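Local structure of metallo-beta-lactamase superfamily protein (Thermus thermophilus, 2ZWR) at residues V6-G9 and N14-L17; L48-T53 and P65-L70. The protein binds a pair of zinc ions in a metallo-beta-lactamase fold and is probably a hydrolase of unidentified substrate. All blocks are in the same frame, centred on the assembly; numbering follows the deposited sequence.

Interaction 1 (V6-G9 and N14-L17); sequences VTLG and NAYL
Val6 and Ala15 pair as an antiparallel hydrogen-bonded couple, their CA atoms 5.3 Å apart, and the next pair, Thr7 with Asn14, is non-hydrogen-bonded and draws in to 4.5 Å between CA atoms. The two strands run at 142° to each other, which is antiparallel with a marked twist. Two backbone bonds close the ring at the first pair: Val6 N gives to Ala15 O at 2.9 Å, and Ala15 N gives back to Val6 O over the same length. The two differ in approach, since Ala15 N lies nearly in line with the C=O of Val6, whereas Val6 N comes in tilted 27° from the carbonyl plane of Ala15. Val6 O also receives a CA-H...O contact from Asn14 CA at 3.5 Å. This is the beta hairpin of strands 2-8 and 13-20, in which strand 2-8 forms one border of a mixed sheet. On the face carrying Val6 and Ala15, the CB of Ala15 is touched by two methyls: Leu8 CD1 at 3.6 Å and Val6 CG1 at 3.8 Å. Val6 CG1 sits between its own backbone N and carbonyl carbon (chi1 60°), a rotation that turns this branch over to Ala15. Helix 33-43 covers the same face, with Leu36 against both Val6 and Leu8. On the other face the side chains of Thr7 and Asn14 run side by side, pointing the same way, and the end of the Asn14 side chain draws close to that of Thr7.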
loop_
_atom_site.group_PDB
_atom_site.type_symbol
_atom_site.label_atom_id
_atom_site.label_comp_id
_atom_site.label_asym_id
_atom_site.label_seq_id
_atom_site.Cartn_x
_atom_site.Cartn_y
_atom_site.Cartn_z
ATOM N N VAL A 6 -6.180 -9.456 -1.413
ATOM C CA VAL A 6 -5.503 -10.726 -1.662
ATOM C C VAL A 6 -4.129 -10.709 -0.994
ATOM O O VAL A 6 -3.390 -9.722 -1.087
ATOM C CB VAL A 6 -5.431 -11.063 -3.178
ATOM C CG1 VAL A 6 -4.664 -9.974 -3.964
ATOM C CG2 VAL A 6 -4.846 -12.482 -3.407
ATOM N N THR A 7 -3.811 -11.782 -0.282
ATOM C CA THR A 7 -2.537 -11.884 0.417
ATOM C C THR A 7 -1.499 -12.532 -0.498
ATOM O O THR A 7 -1.781 -13.544 -1.143
ATOM C CB THR A 7 -2.695 -12.629 1.751
ATOM O OG1 THR A 7 -3.678 -11.944 2.528
ATOM C CG2 THR A 7 -1.384 -12.671 2.542
ATOM N N LEU A 8 -0.308 -11.934 -0.553
ATOM C CA LEU A 8 0.688 -12.269 -1.568
ATOM C C LEU A 8 2.087 -12.418 -1.007
ATOM O O LEU A 8 2.512 -11.629 -0.164
ATOM C CB LEU A 8 0.706 -11.197 -2.672
ATOM C CG LEU A 8 -0.598 -10.850 -3.409
ATOM C CD1 LEU A 8 -0.383 -9.610 -4.235
ATOM C CD2 LEU A 8 -1.083 -12.020 -4.284
ATOM N N GLY A 9 2.797 -13.440 -1.484
ATOM C CA GLY A 9 4.233 -13.584 -1.237
ATOM C C GLY A 9 4.587 -14.163 0.116
ATOM O O GLY A 9 3.720 -14.269 0.978
ATOM N N ASN A 14 -0.705 -7.675 1.823
ATOM C CA ASN A 14 -2.055 -7.495 1.263
ATOM C C ASN A 14 -2.128 -6.490 0.097
ATOM O O ASN A 14 -1.862 -5.282 0.275
ATOM C CB ASN A 14 -3.071 -7.060 2.343
ATOM C CG ASN A 14 -3.091 -7.977 3.574
ATOM O OD1 ASN A 14 -3.267 -7.498 4.699
ATOM N ND2 ASN A 14 -2.935 -9.284 3.368
ATOM N N ALA A 15 -2.513 -6.996 -1.077
ATOM C CA ALA A 15 -2.896 -6.168 -2.218
ATOM C C ALA A 15 -4.402 -5.910 -2.193
ATOM O O ALA A 15 -5.157 -6.700 -1.633
ATOM C CB ALA A 15 -2.510 -6.844 -3.533
ATOM N N TYR A 16 -4.835 -4.808 -2.794
ATOM C CA TYR A 16 -6.255 -4.485 -2.849
ATOM C C TYR A 16 -6.632 -4.077 -4.254
ATOM O O TYR A 16 -6.074 -3.117 -4.795
ATOM C CB TYR A 16 -6.633 -3.378 -1.833
ATOM C CG TYR A 16 -6.373 -3.778 -0.386
ATOM C CD1 TYR A 16 -7.337 -4.469 0.356
ATOM C CD2 TYR A 16 -5.151 -3.498 0.224
ATOM C CE1 TYR A 16 -7.087 -4.869 1.684
ATOM C CE2 TYR A 16 -4.895 -3.895 1.547
ATOM C CZ TYR A 16 -5.870 -4.578 2.264
ATOM O OH TYR A 16 -5.619 -4.959 3.569
ATOM N N LEU A 17 -7.550 -4.836 -4.848
ATOM C CA LEU A 17 -8.193 -4.471 -6.097
ATOM C C LEU A 17 -9.488 -3.759 -5.729
ATOM O O LEU A 17 -10.383 -4.340 -5.131
ATOM C CB LEU A 17 -8.454 -5.706 -6.965
ATOM C CG LEU A 17 -9.149 -5.498 -8.320
ATOM C CD1 LEU A 17 -8.325 -4.625 -9.285
ATOM C CD2 LEU A 17 -9.515 -6.857 -8.966
#

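Interaction 2 (L48-T53 and P65-L70); sequences LAILLT and PLVEAL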
loop_
_atom_site.group_PDB
_atom_site.type_symbol
_atom_site.label_atom_id
_atom_site.label_comp_id
_atom_site.label_asym_id
_atom_site.label_seq_id
_atom_site.Cartn_x
_atom_site.Cartn_y
_atom_site.Cartn_z
ATOM N N LEU A 48 -6.898 0.282 -13.705
ATOM C CA LEU A 48 -6.465 1.337 -14.614
ATOM C C LEU A 48 -5.104 1.899 -14.216
ATOM O O LEU A 48 -4.477 2.636 -14.971
ATOM C CB LEU A 48 -7.501 2.471 -14.641
ATOM C CG LEU A 48 -8.894 2.097 -15.158
ATOM C CD1 LEU A 48 -9.792 3.317 -15.215
ATOM C CD2 LEU A 48 -8.807 1.399 -16.518
ATOM N N ALA A 49 -4.659 1.546 -13.019
ATOM C CA ALA A 49 -3.431 2.072 -12.462
ATOM C C ALA A 49 -3.003 1.224 -11.276
ATOM O O ALA A 49 -3.813 0.527 -10.673
ATOM C CB ALA A 49 -3.637 3.546 -12.023
ATOM N N ILE A 50 -1.717 1.301 -10.953
ATOM C CA ILE A 50 -1.161 0.735 -9.736
ATOM C C ILE A 50 -0.880 1.900 -8.777
ATOM O O ILE A 50 -0.246 2.879 -9.164
ATOM C CB ILE A 50 0.131 -0.100 -10.034
ATOM C CG1 ILE A 50 -0.244 -1.409 -10.760
ATOM C CG2 ILE A 50 0.929 -0.371 -8.735
ATOM C CD1 ILE A 50 0.927 -2.263 -11.281
ATOM N N LEU A 51 -1.400 1.807 -7.548
ATOM C CA LEU A 51 -1.168 2.811 -6.499
ATOM C C LEU A 51 -0.327 2.157 -5.401
ATOM O O LEU A 51 -0.661 1.067 -4.932
ATOM C CB LEU A 51 -2.503 3.318 -5.922
ATOM C CG LEU A 51 -3.209 4.541 -6.555
ATOM C CD1 LEU A 51 -3.302 4.495 -8.080
ATOM C CD2 LEU A 51 -4.597 4.769 -5.941
ATOM N N LEU A 52 0.766 2.814 -5.014
ATOM C CA LEU A 52 1.677 2.263 -3.998
ATOM C C LEU A 52 1.711 3.073 -2.704
ATOM O O LEU A 52 2.058 4.255 -2.720
ATOM C CB LEU A 52 3.100 2.088 -4.563
ATOM C CG LEU A 52 3.278 1.224 -5.823
ATOM C CD1 LEU A 52 4.730 1.299 -6.305
ATOM C CD2 LEU A 52 2.847 -0.234 -5.601
ATOM N N THR A 53 1.350 2.420 -1.592
ATOM C CA THR A 53 1.464 3.021 -0.260
ATOM C C THR A 53 2.920 3.294 0.030
ATOM O O THR A 53 3.258 4.336 0.586
ATOM C CB THR A 53 0.881 2.133 0.883
ATOM O OG1 THR A 53 1.647 0.921 1.001
ATOM C CG2 THR A 53 -0.616 1.835 0.668
ATOM N N PRO A 65 5.567 -7.391 -14.187
ATOM C CA PRO A 65 4.712 -8.166 -15.103
ATOM C C PRO A 65 3.372 -7.514 -15.429
ATOM O O PRO A 65 2.908 -7.615 -16.566
ATOM C CB PRO A 65 4.493 -9.499 -14.363
ATOM C CG PRO A 65 4.885 -9.241 -12.921
ATOM C CD PRO A 65 5.949 -8.180 -12.993
ATOM N N LEU A 66 2.760 -6.851 -14.450
ATOM C CA LEU A 66 1.465 -6.204 -14.664
ATOM C C LEU A 66 1.559 -4.953 -15.541
ATOM O O LEU A 66 0.656 -4.683 -16.316
ATOM C CB LEU A 66 0.791 -5.888 -13.326
ATOM C CG LEU A 66 0.445 -7.134 -12.497
ATOM C CD1 LEU A 66 -0.278 -6.754 -11.215
ATOM C CD2 LEU A 66 -0.375 -8.136 -13.295
ATOM N N VAL A 67 2.662 -4.214 -15.419
ATOM C CA VAL A 67 2.937 -3.065 -16.285
ATOM C C VAL A 67 3.225 -3.532 -17.723
ATOM O O VAL A 67 2.722 -2.954 -18.686
ATOM C CB VAL A 67 4.108 -2.205 -15.727
ATOM C CG1 VAL A 67 4.592 -1.200 -16.747
ATOM C CG2 VAL A 67 3.687 -1.502 -14.435
ATOM N N GLU A 68 4.025 -4.585 -17.850
ATOM C CA GLU A 68 4.297 -5.212 -19.146
ATOM C C GLU A 68 3.010 -5.690 -19.848
ATOM O O GLU A 68 2.833 -5.463 -21.045
ATOM C CB GLU A 68 5.267 -6.389 -18.976
ATOM C CG GLU A 68 5.798 -6.923 -20.303
ATOM C CD GLU A 68 6.814 -8.039 -20.141
ATOM O OE1 GLU A 68 6.653 -8.901 -19.229
ATOM O OE2 GLU A 68 7.774 -8.058 -20.949
ATOM N N ALA A 69 2.119 -6.347 -19.106
ATOM C CA ALA A 69 0.889 -6.889 -19.696
ATOM C C ALA A 69 -0.169 -5.821 -19.984
ATOM O O ALA A 69 -0.857 -5.890 -21.004
ATOM C CB ALA A 69 0.316 -7.973 -18.809
ATOM N N LEU A 70 -0.289 -4.833 -19.092
ATOM C CA LEU A 70 -1.411 -3.887 -19.132
ATOM C C LEU A 70 -1.053 -2.394 -19.266
ATOM O O LEU A 70 -1.946 -1.542 -19.225
ATOM C CB LEU A 70 -2.329 -4.116 -17.914
ATOM C CG LEU A 70 -3.099 -5.451 -17.849
ATOM C CD1 LEU A 70 -3.665 -5.676 -16.455
ATOM C CD2 LEU A 70 -4.213 -5.515 -18.908
#
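Ile50 and Val67 mark the nearest approach of the two backbones, strand 50-51 and helix 63-70 standing 8.6 Å apart between these CA atoms, so side chains alone bridge the gap. A single methyl does the bridging, in a slight contact that buries 89 Å² over both segments. Ile50 CD1 reaches Leu66 CB at 4.2 Å and Val67 CG2 at 4.3 Å, meeting two successive residues of the helix at once. Its chain is extended at the second torsion (chi2 173°), which carries CD1 out from the strand to the helix surface. The Ile50 and Leu66 side chains cross at about a right angle, the methyl end of the isoleucine meeting the leucine near its root. These elements belong to the beta-alpha-beta unit of strand 50-51, helix 63-70 and strand 74-76, in which the helix packs against one side of the sheet and the two parallel strands are neighbours; the backbone of Ile50 is hydrogen-bonded to those of Pro73 and Tyr75. The apolar layer widens beyond the pair: Leu66 also rests on Leu36 and Leu37 of helix 33-43, and Val67 leans on Val74.

In the fold
Interactions 1 and 2 both reach the same mixed sheet, interaction 1 through the hairpin at its edge and interaction 2 through the more interior strand 50-51. Their centres lie 13 Å apart and their nearest atoms about 7 Å, with no direct touch. Helix 33-43 connects them, its Leu36 touching residues of both contacts. Of the touching side chains, that of Asn14 comes closer to the ligands of the dinuclear zinc site, about 5 Å from the side chain of His184, than that of Ile50, about 9 Å from the side chain of His59. The chain directly after 48-53 supplies the zinc ligands His54, His56, Asp58 and His59.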